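Local atomic coordinates of diaminopimelate decarboxylase (Methanocaldococcus jannaschii, PDB entry 1TUF), a protein that catalyses the decarboxylation of meso-diaminopimelate to L-lysine, the final step of lysine biosynthesis by the diaminopimelate pathway, using pyridoxal 5'-phosphate as cofactor. Residues 323-328 / 355-360; 398-403 / 413-418; 49-54 / 270-275. One frame throughout, in Å; residues are numbered along the deposited sequence.

Interaction 1 (323-328 / 355-360). With AZ1 (azelaic acid), chain D.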
loop_
_atom_site.group_PDB
_atom_site.type_symbol
_atom_site.label_atom_id
_atom_site.label_comp_id
_atom_site.label_asym_id
_atom_site.label_seq_id
_atom_site.Cartn_x
_atom_site.Cartn_y
_atom_site.Cartn_z
ATOM N N GLY A 323 0.545 -9.575 -8.289
ATOM C CA GLY A 323 -0.591 -9.083 -7.541
ATOM C C GLY A 323 -0.448 -7.630 -7.158
ATOM O O GLY A 323 0.532 -6.977 -7.504
ATOM N N MET A 324 -1.428 -7.131 -6.421
ATOM C CA MET A 324 -1.423 -5.753 -5.998
ATOM C C MET A 324 -0.283 -5.441 -5.037
ATOM O O MET A 324 0.136 -4.288 -4.936
ATOM C CB MET A 324 -2.759 -5.409 -5.340
ATOM C CG MET A 324 -2.950 -6.021 -3.960
ATOM S SD MET A 324 -4.639 -5.766 -3.392
ATOM C CE MET A 324 -4.527 -4.151 -2.537
ATOM N N ASN A 325 0.222 -6.443 -4.321
ATOM C CA ASN A 325 1.317 -6.175 -3.386
ATOM C C ASN A 325 2.555 -5.793 -4.185
ATOM O O ASN A 325 3.364 -4.983 -3.740
ATOM C CB ASN A 325 1.637 -7.397 -2.521
ATOM C CG ASN A 325 2.168 -8.552 -3.336
ATOM O OD1 ASN A 325 1.432 -9.158 -4.118
ATOM N ND2 ASN A 325 3.456 -8.854 -3.177
ATOM N N ASP A 326 2.698 -6.383 -5.366
ATOM C CA ASP A 326 3.840 -6.089 -6.230
ATOM C C ASP A 326 3.706 -4.711 -6.872
ATOM O O ASP A 326 4.681 -3.969 -6.979
ATOM C CB ASP A 326 3.958 -7.126 -7.348
ATOM C CG ASP A 326 4.075 -8.544 -6.831
ATOM O OD1 ASP A 326 4.930 -8.800 -5.958
ATOM O OD2 ASP A 326 3.310 -9.413 -7.316
ATOM N N MET A 327 2.491 -4.380 -7.300
ATOM C CA MET A 327 2.217 -3.104 -7.961
ATOM C C MET A 327 0.823 -2.651 -7.508
ATOM O O MET A 327 -0.191 -3.176 -7.955
ATOM C CB MET A 327 2.283 -3.323 -9.479
ATOM C CG MET A 327 2.758 -2.137 -10.282
ATOM S SD MET A 327 1.462 -0.940 -10.509
ATOM C CE MET A 327 0.657 -1.608 -11.966
ATOM N N MET A 328 0.794 -1.672 -6.614
ATOM C CA MET A 328 -0.438 -1.165 -6.020
ATOM C C MET A 328 -1.319 -0.197 -6.800
ATOM O O MET A 328 -2.499 -0.050 -6.481
ATOM C CB MET A 328 -0.101 -0.520 -4.674
ATOM C CG MET A 328 0.378 -1.495 -3.605
ATOM S SD MET A 328 -0.967 -2.502 -2.932
ATOM C CE MET A 328 -1.724 -1.337 -1.778
ATOM N N GLY A 355 -4.844 -10.542 -9.825
ATOM C CA GLY A 355 -3.749 -11.178 -9.113
ATOM C C GLY A 355 -4.251 -12.314 -8.239
ATOM O O GLY A 355 -5.406 -12.724 -8.348
ATOM N N GLY A 356 -3.391 -12.817 -7.360
ATOM C CA GLY A 356 -3.788 -13.912 -6.488
ATOM C C GLY A 356 -4.103 -13.527 -5.054
ATOM O O GLY A 356 -4.250 -14.406 -4.203
ATOM N N LEU A 357 -4.208 -12.230 -4.773
ATOM C CA LEU A 357 -4.509 -11.790 -3.414
ATOM C C LEU A 357 -5.986 -11.870 -3.098
ATOM O O LEU A 357 -6.832 -11.591 -3.946
ATOM C CB LEU A 357 -4.045 -10.353 -3.177
ATOM C CG LEU A 357 -2.550 -10.047 -3.246
ATOM C CD1 LEU A 357 -2.239 -8.854 -2.358
ATOM C CD2 LEU A 357 -1.764 -11.243 -2.770
ATOM N N CYS A 358 -6.293 -12.238 -1.859
ATOM C CA CYS A 358 -7.679 -12.351 -1.429
ATOM C C CYS A 358 -8.280 -11.002 -1.111
ATOM O O CYS A 358 -8.763 -10.763 -0.006
ATOM C CB CYS A 358 -7.789 -13.264 -0.219
ATOM S SG CYS A 358 -8.556 -14.820 -0.652
ATOM N N GLU A 359 -8.258 -10.132 -2.113
ATOM C CA GLU A 359 -8.770 -8.783 -1.990
ATOM C C GLU A 359 -9.489 -8.513 -3.299
ATOM O O GLU A 359 -8.911 -8.671 -4.365
ATOM C CB GLU A 359 -7.587 -7.836 -1.809
ATOM C CG GLU A 359 -7.921 -6.420 -1.431
ATOM C CD GLU A 359 -8.668 -6.314 -0.116
ATOM O OE1 GLU A 359 -8.202 -6.883 0.897
ATOM O OE2 GLU A 359 -9.723 -5.650 -0.096
ATOM N N SER A 360 -10.756 -8.128 -3.224
ATOM C CA SER A 360 -11.529 -7.868 -4.427
ATOM C C SER A 360 -10.906 -6.819 -5.356
ATOM O O SER A 360 -10.984 -6.940 -6.578
ATOM C CB SER A 360 -12.947 -7.442 -4.045
ATOM O OG SER A 360 -12.917 -6.300 -3.211
HETATM C C AZ1 D . -12.389 -8.912 0.530
HETATM C C2 AZ1 D . -11.595 -7.900 1.378
HETATM C C3 AZ1 D . -11.575 -6.639 2.278
HETATM C C4 AZ1 D . -10.423 -5.905 2.995
HETATM C C5 AZ1 D . -10.355 -4.377 3.193
HETATM C C6 AZ1 D . -9.368 -3.854 4.259
HETATM C C7 AZ1 D . -9.433 -2.620 5.177
HETATM C C8 AZ1 D . -10.326 -1.400 4.927
HETATM C C9 AZ1 D . -11.752 -1.415 5.512
HETATM O OXT AZ1 D . -11.784 -9.937 -0.104
HETATM O O AZ1 D . -13.604 -8.790 0.425
HETATM O O2 AZ1 D . -12.848 -1.386 4.650
HETATM O OXT2 AZ1 D . -11.857 -1.440 6.759
#
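Met324 and Leu357 carry this buried contact: their side chains meet at about a right angle, with Met324 CG 3.3 Å from Leu357 CD1. Met324 CG stands between its own backbone N and carbonyl carbon (chi1 73°), and the chain then runs on until Met324 SD rests 3.9 Å from Glu359 CG. Leu357 CD2, the other branch, lies 4.0 Å from Asn325 OD1. Behind them the two loops come together at glycines, Gly323 CA and Gly355 CA being 4.1 Å apart. The Met324 loop is braced by Gly323 N, which donates to Asp326 OD2 over 2.9 Å (163° at the hydrogen) on the anti side of the carboxylate.

Glu359 links this packing to the ligand. Glu359 OE1 is hydrogen-bonded to Tyr395 OH, and Glu359 OE2 lies 3.2 Å from azelaic acid C3, while Cys358, centre of an inverse gamma turn, brings its O to 3.1 Å from the ligand's OXT. Lys179 and Asn113 of the second subunit bind Gly355 O, and Arg329 of that subunit bonds the ligand. Cys358, the predicted proton donor, packs against the pyridoxal-lysine of the second subunit. Such a site, shared across the dimer interface, is characteristic of fold-type III pyridoxal phosphate decarboxylases.

Interaction 2 (398-403 / 413-418)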
loop_
_atom_site.group_PDB
_atom_site.type_symbol
_atom_site.label_atom_id
_atom_site.label_comp_id
_atom_site.label_asym_id
_atom_site.label_seq_id
_atom_site.Cartn_x
_atom_site.Cartn_y
_atom_site.Cartn_z
ATOM N N ARG A 398 3.153 -12.072 0.980
ATOM C CA ARG A 398 3.793 -12.299 -0.313
ATOM C C ARG A 398 5.059 -11.445 -0.382
ATOM O O ARG A 398 5.036 -10.268 -0.030
ATOM C CB ARG A 398 2.853 -11.907 -1.453
ATOM C CG ARG A 398 1.851 -12.978 -1.872
ATOM C CD ARG A 398 1.051 -12.479 -3.081
ATOM N NE ARG A 398 0.476 -13.553 -3.900
ATOM C CZ ARG A 398 -0.527 -14.345 -3.525
ATOM N NH1 ARG A 398 -1.088 -14.199 -2.329
ATOM N NH2 ARG A 398 -0.982 -15.277 -4.353
ATOM N N GLY A 399 6.164 -12.034 -0.819
ATOM C CA GLY A 399 7.398 -11.275 -0.896
ATOM C C GLY A 399 7.385 -10.305 -2.063
ATOM O O GLY A 399 6.631 -10.487 -3.014
ATOM N N ARG A 400 8.198 -9.256 -1.990
ATOM C CA ARG A 400 8.257 -8.307 -3.087
ATOM C C ARG A 400 9.010 -8.944 -4.245
ATOM O O ARG A 400 9.976 -9.691 -4.048
ATOM C CB ARG A 400 8.926 -7.013 -2.650
ATOM C CG ARG A 400 8.001 -6.130 -1.839
ATOM C CD ARG A 400 8.533 -5.969 -0.444
ATOM N NE ARG A 400 9.111 -4.655 -0.235
ATOM C CZ ARG A 400 9.944 -4.366 0.757
ATOM N NH1 ARG A 400 10.298 -5.304 1.619
ATOM N NH2 ARG A 400 10.413 -3.135 0.896
ATOM N N PRO A 401 8.583 -8.640 -5.475
ATOM C CA PRO A 401 9.163 -9.163 -6.715
ATOM C C PRO A 401 10.610 -8.808 -7.034
ATOM O O PRO A 401 11.190 -7.874 -6.481
ATOM C CB PRO A 401 8.206 -8.640 -7.778
ATOM C CG PRO A 401 7.847 -7.302 -7.232
ATOM C CD PRO A 401 7.614 -7.566 -5.764
ATOM N N ARG A 402 11.170 -9.582 -7.957
ATOM C CA ARG A 402 12.525 -9.393 -8.438
ATOM C C ARG A 402 12.505 -8.241 -9.440
ATOM O O ARG A 402 11.458 -7.935 -10.026
ATOM C CB ARG A 402 13.000 -10.653 -9.161
ATOM C CG ARG A 402 14.075 -11.430 -8.445
ATOM C CD ARG A 402 14.451 -12.641 -9.252
ATOM N NE ARG A 402 15.663 -13.272 -8.751
ATOM C CZ ARG A 402 16.267 -14.298 -9.340
ATOM N NH1 ARG A 402 15.768 -14.813 -10.460
ATOM N NH2 ARG A 402 17.379 -14.801 -8.811
ATOM N N MET A 403 13.659 -7.612 -9.640
ATOM C CA MET A 403 13.776 -6.523 -10.602
ATOM C C MET A 403 15.051 -6.658 -11.413
ATOM O O MET A 403 16.134 -6.868 -10.861
ATOM C CB MET A 403 13.783 -5.155 -9.913
ATOM C CG MET A 403 12.474 -4.712 -9.307
ATOM S SD MET A 403 12.224 -2.924 -9.512
ATOM C CE MET A 403 13.592 -2.248 -8.540
ATOM N N LEU A 413 20.200 -8.319 -12.545
ATOM C CA LEU A 413 19.230 -8.374 -11.461
ATOM C C LEU A 413 19.573 -7.226 -10.520
ATOM O O LEU A 413 20.598 -7.255 -9.842
ATOM C CB LEU A 413 19.317 -9.719 -10.726
ATOM C CG LEU A 413 18.252 -10.025 -9.658
ATOM C CD1 LEU A 413 16.864 -9.812 -10.213
ATOM C CD2 LEU A 413 18.412 -11.453 -9.182
ATOM N N ILE A 414 18.721 -6.206 -10.499
ATOM C CA ILE A 414 18.949 -5.044 -9.654
ATOM C C ILE A 414 18.183 -5.114 -8.336
ATOM O O ILE A 414 18.338 -4.254 -7.469
ATOM C CB ILE A 414 18.576 -3.754 -10.404
ATOM C CG1 ILE A 414 17.107 -3.794 -10.818
ATOM C CG2 ILE A 414 19.444 -3.621 -11.644
ATOM C CD1 ILE A 414 16.591 -2.470 -11.330
ATOM N N ARG A 415 17.335 -6.125 -8.196
ATOM C CA ARG A 415 16.592 -6.336 -6.951
ATOM C C ARG A 415 16.278 -7.815 -6.795
ATOM O O ARG A 415 15.662 -8.418 -7.680
ATOM C CB ARG A 415 15.278 -5.569 -6.919
ATOM C CG ARG A 415 14.620 -5.688 -5.558
ATOM C CD ARG A 415 13.179 -5.242 -5.544
ATOM N NE ARG A 415 12.569 -5.556 -4.259
ATOM C CZ ARG A 415 12.637 -4.780 -3.179
ATOM N NH1 ARG A 415 13.284 -3.624 -3.222
ATOM N NH2 ARG A 415 12.066 -5.168 -2.044
ATOM N N GLU A 416 16.688 -8.395 -5.671
ATOM C CA GLU A 416 16.437 -9.810 -5.428
ATOM C C GLU A 416 15.068 -10.002 -4.771
ATOM O O GLU A 416 14.633 -9.157 -3.992
ATOM C CB GLU A 416 17.550 -10.380 -4.544
ATOM C CG GLU A 416 17.475 -11.874 -4.290
ATOM C CD GLU A 416 17.334 -12.691 -5.564
ATOM O OE1 GLU A 416 16.211 -12.752 -6.107
ATOM O OE2 GLU A 416 18.348 -13.270 -6.026
ATOM N N ARG A 417 14.379 -11.098 -5.089
ATOM C CA ARG A 417 13.066 -11.333 -4.488
ATOM C C ARG A 417 13.194 -11.801 -3.048
ATOM O O ARG A 417 14.240 -12.302 -2.637
ATOM C CB ARG A 417 12.253 -12.359 -5.283
ATOM C CG ARG A 417 12.868 -13.745 -5.362
ATOM C CD ARG A 417 11.800 -14.781 -5.699
ATOM N NE ARG A 417 11.135 -14.494 -6.969
ATOM C CZ ARG A 417 11.635 -14.794 -8.165
ATOM N NH1 ARG A 417 12.814 -15.400 -8.261
ATOM N NH2 ARG A 417 10.960 -14.479 -9.267
ATOM N N GLU A 418 12.125 -11.617 -2.282
ATOM C CA GLU A 418 12.105 -12.019 -0.884
ATOM C C GLU A 418 11.565 -13.434 -0.710
ATOM O O GLU A 418 10.592 -13.829 -1.352
ATOM C CB GLU A 418 11.249 -11.050 -0.076
ATOM C CG GLU A 418 11.804 -9.636 -0.004
ATOM C CD GLU A 418 10.876 -8.697 0.735
ATOM O OE1 GLU A 418 9.694 -8.599 0.339
ATOM O OE2 GLU A 418 11.328 -8.058 1.713
HETATM O O HOH W 1 12.190 -8.110 -3.021
HETATM O O HOH W 2 9.660 -12.344 -7.999
#
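Leu413 sets CD2 over one face of the Arg402 guanidinium, 3.3 Å from Arg402 NE, while Arg417 NH1 lies over the opposite face. At the next step Ile414 N and Arg415 N both donate to Met403 O, over 2.7 and 3.0 Å and from the same face of its plane; Met403 N returns a bond to Arg415 O. Two residues facing one make this a classic beta bulge, in the hairpin of antiparallel strands 402-407 and 410-415. Arg415, extended from CG to NE, runs past Pro401 O, and a water bound to its NE also donates to Arg400 O and Glu416 O. Its NH2 lies over a face of the Arg400 guanidinium, a pair of like charges.

Glu416 OE1 takes Arg402 NE at 2.7 Å (154° at the hydrogen) in a salt bridge with nearly coplanar groups, and its anti lone pair receives Arg417 N at 2.7 Å. The Arg417 guanidinium lies with one face over Arg402 CG; the Phe28 O shared by Arg417 NH2 and Arg402 NH1 probably eases their like charges. Glu418 OE1 then accepts Arg400 N over a nearly straight 2.8 Å bond (171°), and Glu418 OE2 forms a salt bridge with Arg400 NH1 at 2.9 Å, its hydrogen bond weak and bent to 120°.

Interaction 3 (49-54 / 270-275)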
loop_
_atom_site.group_PDB
_atom_site.type_symbol
_atom_site.label_atom_id
_atom_site.label_comp_id
_atom_site.label_asym_id
_atom_site.label_seq_id
_atom_site.Cartn_x
_atom_site.Cartn_y
_atom_site.Cartn_z
ATOM N N GLU A 49 17.238 18.527 -23.096
ATOM C CA GLU A 49 17.162 19.108 -24.425
ATOM C C GLU A 49 16.067 20.164 -24.515
ATOM O O GLU A 49 16.190 21.136 -25.261
ATOM C CB GLU A 49 16.897 18.005 -25.454
ATOM C CG GLU A 49 17.064 18.426 -26.902
ATOM C CD GLU A 49 18.472 18.924 -27.202
ATOM O OE1 GLU A 49 19.449 18.200 -26.881
ATOM O OE2 GLU A 49 18.601 20.041 -27.758
ATOM N N ALA A 50 14.997 19.978 -23.749
ATOM C CA ALA A 50 13.882 20.914 -23.785
ATOM C C ALA A 50 14.059 22.128 -22.888
ATOM O O ALA A 50 13.374 23.136 -23.057
ATOM C CB ALA A 50 12.595 20.197 -23.431
ATOM N N PHE A 51 14.983 22.043 -21.941
ATOM C CA PHE A 51 15.201 23.154 -21.034
ATOM C C PHE A 51 16.548 23.847 -21.206
ATOM O O PHE A 51 16.819 24.851 -20.537
ATOM C CB PHE A 51 15.046 22.669 -19.592
ATOM C CG PHE A 51 13.623 22.629 -19.114
ATOM C CD1 PHE A 51 13.067 23.731 -18.471
ATOM C CD2 PHE A 51 12.836 21.498 -19.312
ATOM C CE1 PHE A 51 11.750 23.712 -18.028
ATOM C CE2 PHE A 51 11.514 21.465 -18.873
ATOM C CZ PHE A 51 10.970 22.576 -18.229
ATOM N N LYS A 52 17.392 23.317 -22.091
ATOM C CA LYS A 52 18.710 23.911 -22.323
ATOM C C LYS A 52 18.583 25.384 -22.662
ATOM O O LYS A 52 19.535 26.155 -22.536
ATOM C CB LYS A 52 19.447 23.192 -23.457
ATOM C CG LYS A 52 20.271 21.988 -23.000
ATOM C CD LYS A 52 20.958 21.301 -24.185
ATOM C CE LYS A 52 21.729 20.064 -23.744
ATOM N NZ LYS A 52 22.288 19.316 -24.904
ATOM N N ARG A 53 17.388 25.765 -23.088
ATOM C CA ARG A 53 17.103 27.137 -23.445
ATOM C C ARG A 53 17.256 28.076 -22.247
ATOM O O ARG A 53 17.533 29.267 -22.413
ATOM C CB ARG A 53 15.685 27.224 -24.007
ATOM C CG ARG A 53 15.250 28.621 -24.387
ATOM C CD ARG A 53 13.791 28.633 -24.796
ATOM N NE ARG A 53 13.244 29.983 -24.769
ATOM C CZ ARG A 53 11.950 30.267 -24.844
ATOM N NH1 ARG A 53 11.062 29.287 -24.951
ATOM N NH2 ARG A 53 11.544 31.531 -24.800
ATOM N N TRP A 54 17.096 27.540 -21.042
ATOM C CA TRP A 54 17.194 28.355 -19.836
ATOM C C TRP A 54 18.615 28.811 -19.489
ATOM O O TRP A 54 18.803 29.878 -18.901
ATOM C CB TRP A 54 16.580 27.603 -18.648
ATOM C CG TRP A 54 16.531 28.420 -17.401
ATOM C CD1 TRP A 54 17.332 28.293 -16.309
ATOM C CD2 TRP A 54 15.661 29.524 -17.136
ATOM N NE1 TRP A 54 17.016 29.251 -15.373
ATOM C CE2 TRP A 54 15.993 30.021 -15.857
ATOM C CE3 TRP A 54 14.632 30.144 -17.854
ATOM C CZ2 TRP A 54 15.332 31.110 -15.278
ATOM C CZ3 TRP A 54 13.974 31.223 -17.282
ATOM C CH2 TRP A 54 14.329 31.697 -16.003
ATOM N N ALA A 270 6.155 26.559 -21.926
ATOM C CA ALA A 270 5.193 27.191 -21.030
ATOM C C ALA A 270 5.858 27.860 -19.835
ATOM O O ALA A 270 5.567 29.014 -19.519
ATOM C CB ALA A 270 4.179 26.167 -20.547
ATOM N N ILE A 271 6.748 27.136 -19.165
ATOM C CA ILE A 271 7.427 27.688 -17.995
ATOM C C ILE A 271 8.420 28.776 -18.373
ATOM O O ILE A 271 8.334 29.904 -17.883
ATOM C CB ILE A 271 8.176 26.578 -17.206
ATOM C CG1 ILE A 271 7.167 25.608 -16.594
ATOM C CG2 ILE A 271 9.047 27.192 -16.118
ATOM C CD1 ILE A 271 7.789 24.564 -15.694
ATOM N N ILE A 272 9.367 28.420 -19.240
ATOM C CA ILE A 272 10.401 29.347 -19.685
ATOM C C ILE A 272 9.831 30.698 -20.108
ATOM O O ILE A 272 10.264 31.739 -19.611
ATOM C CB ILE A 272 11.223 28.726 -20.845
ATOM C CG1 ILE A 272 12.060 27.568 -20.299
ATOM C CG2 ILE A 272 12.123 29.776 -21.484
ATOM C CD1 ILE A 272 12.775 26.753 -21.354
ATOM N N ASN A 273 8.854 30.682 -21.012
ATOM C CA ASN A 273 8.241 31.923 -21.475
ATOM C C ASN A 273 7.629 32.685 -20.294
ATOM O O ASN A 273 7.863 33.884 -20.127
ATOM C CB ASN A 273 7.158 31.645 -22.539
ATOM C CG ASN A 273 7.726 31.069 -23.846
ATOM O OD1 ASN A 273 8.877 31.305 -24.201
ATOM N ND2 ASN A 273 6.896 30.330 -24.573
ATOM N N THR A 274 6.857 31.992 -19.463
ATOM C CA THR A 274 6.229 32.641 -18.312
ATOM C C THR A 274 7.268 33.295 -17.412
ATOM O O THR A 274 7.097 34.430 -16.953
ATOM C CB THR A 274 5.436 31.638 -17.479
ATOM O OG1 THR A 274 4.461 31.001 -18.311
ATOM C CG2 THR A 274 4.735 32.345 -16.332
ATOM N N MET A 275 8.336 32.550 -17.155
ATOM C CA MET A 275 9.440 33.012 -16.324
ATOM C C MET A 275 10.041 34.299 -16.893
ATOM O O MET A 275 10.153 35.317 -16.200
ATOM C CB MET A 275 10.521 31.926 -16.267
ATOM C CG MET A 275 10.155 30.693 -15.456
ATOM S SD MET A 275 10.507 30.951 -13.710
ATOM C CE MET A 275 12.237 30.425 -13.624
#
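Arg53 and Asn273 supply the polar part of the contact. Arg53 NH2 donates to Asn273 OD1 over 2.7 Å, arriving almost in line with the amide carbonyl (C=O...N angle 172°), and Arg53 NH1 adds a weak second bond to the same oxygen at 3.1 Å. One amide oxygen is thus held between two N-H groups at the edge of the guanidinium, although the amide and guanidinium planes are far from parallel. Arg53 reaches this point because its CG is anti to the backbone N (chi1 178°) and the chain stays extended to NE, which forms a salt bridge with Glu57.

Packing against a flat charged group comes next. Ile272 CG2 sits above the centre of the Arg53 guanidinium, 3.4 Å from CZ, so a methyl branch covers one face while Asn273 engages the edge.

Purely apolar contacts fan out from the same isoleucine. Ile272 CD1 is 4.2 Å from Phe51 CD1, and Ile272 CG1 lies 4.4 Å from Trp54 CE3. These residues join the C-terminal part of helix 37-51 and the turn at 51-54 to helix 264-276, two helices on the outside of the TIM-barrel domain. The helices precede strands 62-67 and 286-289, which pair in parallel within the barrel; Phe51, Trp54 and Met275 all reach inward to Leu287.

A Met-aromatic contact forms the remaining group. Met275, bent at both chi2 and chi3, brings CE within 3.4 Å of Trp54 CH2, and SD lies 5.3 Å from the centroid of the six-membered ring, 42° off its normal and therefore oblique. On the backbone side, a type I beta turn, closed by Trp54 N donating to Phe51 O at 2.7 Å, presents both Arg53 and Trp54 to the helix.

In the fold
Interactions 1 and 2 adjoin, their centres about 16 Å apart: Leu357 CD2 lies 3.1 Å from Arg398 NH1, and Asn325 OD1 is 3.5 Å from Arg398 CD. Both also touch the second subunit and so belong to the dimer interface. Interaction 1 meets azelaic acid directly, whereas the Met403 side chain of interaction 2 is about 12 Å from that of Tyr387, which binds pyridoxal 5'-phosphate. Interaction 3 lies on the opposite side of the chain's centre, its centre about 41 and 39 Å from those of interactions 1 and 2. There the side chain of Phe51 is about 7 Å from that of Pro291, which also binds the cofactor.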